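Local coordinates for putative YfrE protein (Vibrio parahaemolyticus RIMD 2210633, PDB 3BEE) that is of uncharacterised function but, as a C-terminal TPR-containing fragment of a CcmH/CycH-like protein, probably serves protein-protein recognition in cytochrome c biogenesis, at residues 41-51 and 62-72. Sequence-based numbering, arbitrary orientation.
Sequences YNEAALSLIAN and AIDTWVLLLDS. With EDO (1,2-ethanediol), chain D.
Ala50 and Ala62 bring the two backbones closest at one end, their CA atoms 4.3 Å apart. Here the segments 43-51 and 62-70 of helices 43-55 and 59-70 run antiparallel at 163°, with axes 8.4 Å from each other. The small residues permit this approach: Ala62 CB rests 3.5 Å from Ala50 O. Ala50 CB lies over one face of the Trp66 indole in a CH-pi contact, 3.4 Å from the centroid of the five-membered ring and 20° off its normal. The indole N-H is satisfied by a water, which accepts from Trp66 NE1, donates to Asn51 OD1 and also meets Ser47 OG, bridging the helices. Asn51 OD1 sits beside CZ2 at the ring edge and further accepts a 2.7 Å hydrogen bond from O1 of an ethanediol, probably a crystallisation additive.

Thr65 divides its branches: CG2, anti to the backbone N, reaches 3.4 Å from Leu46 O and also packs on Ile49 CG2, whereas OG1 turns back to Glu61 O of its own helix. One turn on, Leu46 and Leu69 lie alongside each other, pointing opposite ways, Leu46 CD1 lying 3.9 Å from Leu69 CB. Leu69 CD1 meanwhile touches Tyr41 O and Glu43 CA. Nearby, Asn42 OD1 caps the N-terminus of helix 43-55 by accepting from Ala45 N, while its ND2 bonds Glu39 OE1 and Thr7 OG1.

Tyr41 closes the far end. Its ring presents an edge to Leu68 O, with CE1 3.2 Å away, and its side chain runs roughly perpendicular to that of Leu68; a water links Tyr41 OH to Asp71 OD2. Ile82 of helix 79-92 packs against Leu69, continuing the array. Such an antiparallel helix pair, joined by a short turn and packed through small residues, is characteristic of a tetratricopeptide repeat, consistent with the CcmH/CycH TPR family.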
ATOM      1  N   TYR A  41       6.881  -7.424   0.487  1.00 38.33           N
ATOM      2  CA  TYR A  41       5.953  -7.210  -0.638  1.00 38.87           C
ATOM      3  C   TYR A  41       4.490  -7.387  -0.220  1.00 38.09           C
ATOM      4  O   TYR A  41       3.620  -7.704  -1.029  1.00 37.29           O
ATOM      5  CB  TYR A  41       6.344  -8.086  -1.861  1.00 39.90           C
ATOM      6  CG  TYR A  41       7.663  -7.641  -2.466  1.00 40.74           C
ATOM      7  CD1 TYR A  41       7.699  -6.621  -3.425  1.00 42.13           C
ATOM      8  CD2 TYR A  41       8.873  -8.192  -2.037  1.00 41.39           C
ATOM      9  CE1 TYR A  41       8.905  -6.170  -3.957  1.00 41.59           C
ATOM     10  CE2 TYR A  41      10.090  -7.759  -2.566  1.00 42.88           C
ATOM     11  CZ  TYR A  41      10.094  -6.747  -3.526  1.00 43.58           C
ATOM     12  OH  TYR A  41      11.289  -6.307  -4.059  1.00 43.57           O
ATOM     13  N   ASN A  42       4.220  -7.160   1.063  1.00 37.59           N
ATOM     14  CA  ASN A  42       2.863  -7.290   1.563  1.00 37.24           C
ATOM     15  C   ASN A  42       1.893  -6.408   0.773  1.00 37.16           C
ATOM     16  O   ASN A  42       2.103  -5.207   0.641  1.00 36.02           O
ATOM     17  CB  ASN A  42       2.782  -6.961   3.040  1.00 36.53           C
ATOM     18  CG  ASN A  42       1.438  -7.275   3.606  1.00 35.92           C
ATOM     19  OD1 ASN A  42       0.551  -6.419   3.625  1.00 35.01           O
ATOM     20  ND2 ASN A  42       1.254  -8.518   4.050  1.00 32.02           N
ATOM     21  N   GLU A  43       0.843  -7.037   0.250  1.00 37.22           N
ATOM     22  CA  GLU A  43      -0.095  -6.393  -0.635  1.00 37.15           C
ATOM     23  C   GLU A  43      -0.906  -5.351   0.090  1.00 35.63           C
ATOM     24  O   GLU A  43      -1.014  -4.246  -0.380  1.00 34.78           O
ATOM     25  CB  GLU A  43      -1.037  -7.424  -1.266  1.00 37.14           C
ATOM     26  CG  GLU A  43      -1.918  -6.821  -2.409  1.00 39.88           C
ATOM     27  CD  GLU A  43      -2.533  -7.912  -3.326  1.00 41.22           C
ATOM     28  OE1 GLU A  43      -2.365  -9.132  -3.022  1.00 43.08           O
ATOM     29  OE2 GLU A  43      -3.177  -7.535  -4.342  1.00 45.06           O
ATOM     30  N   ALA A  44      -1.481  -5.706   1.235  1.00 35.04           N
ATOM     31  CA  ALA A  44      -2.261  -4.750   2.028  1.00 34.92           C
ATOM     32  C   ALA A  44      -1.462  -3.472   2.377  1.00 35.15           C
ATOM     33  O   ALA A  44      -1.985  -2.368   2.278  1.00 34.99           O
ATOM     34  CB  ALA A  44      -2.809  -5.407   3.268  1.00 33.89           C
ATOM     35  N   ALA A  45      -0.198  -3.641   2.769  1.00 34.63           N
ATOM     36  CA  ALA A  45       0.652  -2.544   3.215  1.00 34.10           C
ATOM     37  C   ALA A  45       1.076  -1.629   2.056  1.00 34.49           C
ATOM     38  O   ALA A  45       0.901  -0.414   2.124  1.00 34.01           O
ATOM     39  CB  ALA A  45       1.872  -3.090   3.948  1.00 33.83           C
ATOM     40  N   LEU A  46       1.631  -2.214   0.994  1.00 34.53           N
ATOM     41  CA  LEU A  46       2.083  -1.442  -0.144  1.00 35.00           C
ATOM     42  C   LEU A  46       0.907  -0.781  -0.836  1.00 35.38           C
ATOM     43  O   LEU A  46       1.015   0.325  -1.376  1.00 35.54           O
ATOM     44  CB  LEU A  46       2.844  -2.335  -1.134  1.00 35.15           C
ATOM     45  CG  LEU A  46       4.236  -2.787  -0.681  1.00 35.16           C
ATOM     46  CD1 LEU A  46       4.908  -3.648  -1.770  1.00 36.20           C
ATOM     47  CD2 LEU A  46       5.107  -1.595  -0.342  1.00 34.21           C
ATOM     48  N   SER A  47      -0.223  -1.463  -0.808  1.00 35.07           N
ATOM     49  CA  SER A  47      -1.414  -0.927  -1.397  1.00 36.47           C
ATOM     50  C   SER A  47      -1.922   0.320  -0.643  1.00 35.81           C
ATOM     51  O   SER A  47      -2.285   1.321  -1.271  1.00 36.66           O
ATOM     52  CB  SER A  47      -2.469  -2.036  -1.532  1.00 36.64           C
ATOM     53  OG  SER A  47      -3.711  -1.457  -1.721  1.00 40.20           O
ATOM     54  N   LEU A  48      -1.905   0.294   0.685  1.00 33.93           N
ATOM     55  CA  LEU A  48      -2.246   1.506   1.452  1.00 33.17           C
ATOM     56  C   LEU A  48      -1.303   2.673   1.132  1.00 33.20           C
ATOM     57  O   LEU A  48      -1.737   3.812   0.953  1.00 33.30           O
ATOM     58  CB  LEU A  48      -2.263   1.244   2.978  1.00 32.13           C
ATOM     59  CG  LEU A  48      -2.764   2.400   3.866  1.00 32.88           C
ATOM     60  CD1 LEU A  48      -4.204   2.756   3.529  1.00 35.18           C
ATOM     61  CD2 LEU A  48      -2.669   2.121   5.394  1.00 31.27           C
ATOM     62  N   ILE A  49      -0.009   2.384   1.100  1.00 33.18           N
ATOM     63  CA  ILE A  49       1.004   3.396   0.820  1.00 32.98           C
ATOM     64  C   ILE A  49       0.786   4.040  -0.564  1.00 33.69           C
ATOM     65  O   ILE A  49       0.797   5.292  -0.693  1.00 34.39           O
ATOM     66  CB  ILE A  49       2.430   2.784   0.956  1.00 32.67           C
ATOM     67  CG1 ILE A  49       2.751   2.470   2.442  1.00 31.48           C
ATOM     68  CG2 ILE A  49       3.515   3.713   0.319  1.00 33.33           C
ATOM     69  CD1 ILE A  49       3.924   1.466   2.655  1.00 31.95           C
ATOM     70  N   ALA A  50       0.593   3.199  -1.582  1.00 33.93           N
ATOM     71  CA  ALA A  50       0.291   3.673  -2.966  1.00 35.00           C
ATOM     72  C   ALA A  50      -0.980   4.497  -3.013  1.00 35.39           C
ATOM     73  O   ALA A  50      -1.020   5.514  -3.677  1.00 36.32           O
ATOM     74  CB  ALA A  50       0.148   2.489  -3.942  1.00 33.27           C
ATOM     75  N   ASN A  51      -2.035   4.015  -2.353  1.00 36.21           N
ATOM     76  CA  ASN A  51      -3.315   4.691  -2.356  1.00 36.75           C
ATOM     77  C   ASN A  51      -3.168   6.026  -1.687  1.00 36.35           C
ATOM     78  O   ASN A  51      -3.711   6.992  -2.166  1.00 37.24           O
ATOM     79  CB  ASN A  51      -4.391   3.862  -1.608  1.00 37.81           C
ATOM     80  CG  ASN A  51      -4.862   2.664  -2.414  1.00 40.53           C
ATOM     81  OD1 ASN A  51      -4.545   2.552  -3.590  1.00 43.78           O
ATOM     82  ND2 ASN A  51      -5.642   1.766  -1.784  1.00 41.46           N
ATOM     83  N   ALA A  62       2.932   7.048  -6.203  1.00 34.83           N
ATOM     84  CA  ALA A  62       1.933   5.969  -6.254  1.00 34.40           C
ATOM     85  C   ALA A  62       2.354   4.871  -7.232  1.00 34.63           C
ATOM     86  O   ALA A  62       2.334   3.688  -6.900  1.00 34.75           O
ATOM     87  CB  ALA A  62       0.540   6.527  -6.615  1.00 34.08           C
ATOM     88  N   ILE A  63       2.758   5.274  -8.436  1.00 34.92           N
ATOM     89  CA  ILE A  63       3.197   4.332  -9.470  1.00 34.18           C
ATOM     90  C   ILE A  63       4.406   3.528  -9.012  1.00 33.97           C
ATOM     91  O   ILE A  63       4.427   2.299  -9.152  1.00 33.32           O
ATOM     92  CB  ILE A  63       3.465   5.030 -10.831  1.00 34.47           C
ATOM     93  CG1 ILE A  63       2.168   5.645 -11.376  1.00 34.09           C
ATOM     94  CG2 ILE A  63       4.037   4.031 -11.874  1.00 34.35           C
ATOM     95  CD1 ILE A  63       2.385   6.598 -12.536  1.00 35.06           C
ATOM     96  N   ASP A  64       5.389   4.219  -8.439  1.00 34.71           N
ATOM     97  CA  ASP A  64       6.617   3.585  -7.961  1.00 35.61           C
ATOM     98  C   ASP A  64       6.300   2.485  -6.948  1.00 35.90           C
ATOM     99  O   ASP A  64       6.953   1.456  -6.935  1.00 36.45           O
ATOM    100  CB  ASP A  64       7.527   4.621  -7.292  1.00 35.52           C
ATOM    101  CG  ASP A  64       8.122   5.611  -8.285  1.00 36.68           C
ATOM    102  OD1 ASP A  64       8.062   5.360  -9.497  1.00 37.34           O
ATOM    103  OD2 ASP A  64       8.628   6.661  -7.853  1.00 38.35           O
ATOM    104  N   THR A  65       5.314   2.740  -6.092  1.00 35.36           N
ATOM    105  CA  THR A  65       4.916   1.784  -5.042  1.00 36.13           C
ATOM    106  C   THR A  65       4.204   0.585  -5.678  1.00 35.53           C
ATOM    107  O   THR A  65       4.447  -0.555  -5.298  1.00 35.81           O
ATOM    108  CB  THR A  65       4.008   2.448  -3.975  1.00 35.06           C
ATOM    109  OG1 THR A  65       4.594   3.688  -3.557  1.00 35.50           O
ATOM    110  CG2 THR A  65       3.839   1.537  -2.765  1.00 36.78           C
ATOM    111  N   TRP A  66       3.336   0.854  -6.643  1.00 35.73           N
ATOM    112  CA  TRP A  66       2.626  -0.220  -7.357  1.00 35.95           C
ATOM    113  C   TRP A  66       3.581  -1.062  -8.200  1.00 35.92           C
ATOM    114  O   TRP A  66       3.426  -2.276  -8.273  1.00 36.48           O
ATOM    115  CB  TRP A  66       1.489   0.341  -8.226  1.00 35.48           C
ATOM    116  CG  TRP A  66       0.251   0.719  -7.455  1.00 35.96           C
ATOM    117  CD1 TRP A  66      -0.363  -0.018  -6.439  1.00 36.14           C
ATOM    118  CD2 TRP A  66      -0.548   1.910  -7.624  1.00 34.69           C
ATOM    119  NE1 TRP A  66      -1.485   0.662  -5.981  1.00 35.78           N
ATOM    120  CE2 TRP A  66      -1.622   1.835  -6.688  1.00 35.69           C
ATOM    121  CE3 TRP A  66      -0.470   3.018  -8.484  1.00 35.21           C
ATOM    122  CZ2 TRP A  66      -2.611   2.852  -6.579  1.00 35.54           C
ATOM    123  CZ3 TRP A  66      -1.432   4.020  -8.386  1.00 37.10           C
ATOM    124  CH2 TRP A  66      -2.494   3.940  -7.422  1.00 35.09           C
ATOM    125  N   VAL A  67       4.573  -0.424  -8.821  1.00 35.47           N
ATOM    126  CA  VAL A  67       5.524  -1.142  -9.659  1.00 35.14           C
ATOM    127  C   VAL A  67       6.388  -2.058  -8.769  1.00 35.78           C
ATOM    128  O   VAL A  67       6.698  -3.184  -9.149  1.00 36.18           O
ATOM    129  CB  VAL A  67       6.377  -0.181 -10.518  1.00 34.78           C
ATOM    130  CG1 VAL A  67       7.515  -0.945 -11.258  1.00 34.73           C
ATOM    131  CG2 VAL A  67       5.509   0.567 -11.533  1.00 34.39           C
ATOM    132  N   LEU A  68       6.733  -1.569  -7.580  1.00 36.39           N
ATOM    133  CA  LEU A  68       7.423  -2.347  -6.561  1.00 37.31           C
ATOM    134  C   LEU A  68       6.567  -3.540  -6.103  1.00 36.64           C
ATOM    135  O   LEU A  68       7.048  -4.662  -6.031  1.00 37.29           O
ATOM    136  CB  LEU A  68       7.839  -1.451  -5.372  1.00 37.30           C
ATOM    137  CG  LEU A  68       8.641  -2.115  -4.246  1.00 37.66           C
ATOM    138  CD1 LEU A  68      10.062  -2.530  -4.689  1.00 39.63           C
ATOM    139  CD2 LEU A  68       8.742  -1.212  -3.019  1.00 39.98           C
ATOM    140  N   LEU A  69       5.294  -3.298  -5.841  1.00 36.60           N
ATOM    141  CA  LEU A  69       4.365  -4.376  -5.485  1.00 36.58           C
ATOM    142  C   LEU A  69       4.301  -5.464  -6.572  1.00 36.29           C
ATOM    143  O   LEU A  69       4.239  -6.652  -6.253  1.00 36.69           O
ATOM    144  CB  LEU A  69       2.962  -3.805  -5.194  1.00 36.83           C
ATOM    145  CG  LEU A  69       1.819  -4.774  -4.839  1.00 36.46           C
ATOM    146  CD1 LEU A  69       2.228  -5.787  -3.731  1.00 35.32           C
ATOM    147  CD2 LEU A  69       0.592  -3.988  -4.426  1.00 35.98           C
ATOM    148  N   LEU A  70       4.327  -5.054  -7.843  1.00 35.02           N
ATOM    149  CA  LEU A  70       4.264  -5.988  -8.970  1.00 34.53           C
ATOM    150  C   LEU A  70       5.422  -6.983  -8.978  1.00 35.18           C
ATOM    151  O   LEU A  70       5.312  -8.043  -9.592  1.00 35.34           O
ATOM    152  CB  LEU A  70       4.196  -5.238 -10.308  1.00 33.04           C
ATOM    153  CG  LEU A  70       2.889  -4.470 -10.593  1.00 33.09           C
ATOM    154  CD1 LEU A  70       2.994  -3.619 -11.905  1.00 29.73           C
ATOM    155  CD2 LEU A  70       1.739  -5.473 -10.690  1.00 31.72           C
ATOM    156  N   ASP A  71       6.527  -6.645  -8.314  1.00 36.00           N
ATOM    157  CA  ASP A  71       7.678  -7.567  -8.249  1.00 37.96           C
ATOM    158  C   ASP A  71       7.457  -8.712  -7.257  1.00 38.12           C
ATOM    159  O   ASP A  71       8.282  -9.632  -7.179  1.00 38.38           O
ATOM    160  CB  ASP A  71       9.006  -6.842  -7.978  1.00 37.88           C
ATOM    161  CG  ASP A  71      10.152  -7.485  -8.706  1.00 41.28           C
ATOM    162  OD1 ASP A  71       9.902  -8.034  -9.806  1.00 45.96           O
ATOM    163  OD2 ASP A  71      11.298  -7.485  -8.197  1.00 42.75           O
ATOM    164  N   SER A  72       6.343  -8.650  -6.516  1.00 38.91           N
ATOM    165  CA  SER A  72       5.875  -9.757  -5.680  1.00 39.45           C
ATOM    166  C   SER A  72       5.829 -11.075  -6.450  1.00 40.02           C
ATOM    167  O   SER A  72       5.428 -11.113  -7.611  1.00 39.31           O
ATOM    168  CB  SER A  72       4.473  -9.484  -5.154  1.00 39.45           C
ATOM    169  OG  SER A  72       4.072 -10.506  -4.247  1.00 40.64           O
TER
HETATM  170  C1  EDO D 302      -6.864   4.188  -6.240  1.00 54.97           C
HETATM  171  O1  EDO D 302      -5.998   4.204  -5.084  1.00 57.19           O
HETATM  172  C2  EDO D 302      -6.143   3.632  -7.463  1.00 51.14           C
HETATM  173  O2  EDO D 302      -6.725   4.206  -8.638  1.00 52.14           O
HETATM  174  O   HOH W   1      11.830  -5.218  -6.225  1.00 67.64           O
HETATM  175  O   HOH W   2      -3.789  -0.273  -4.472  1.00 40.93           O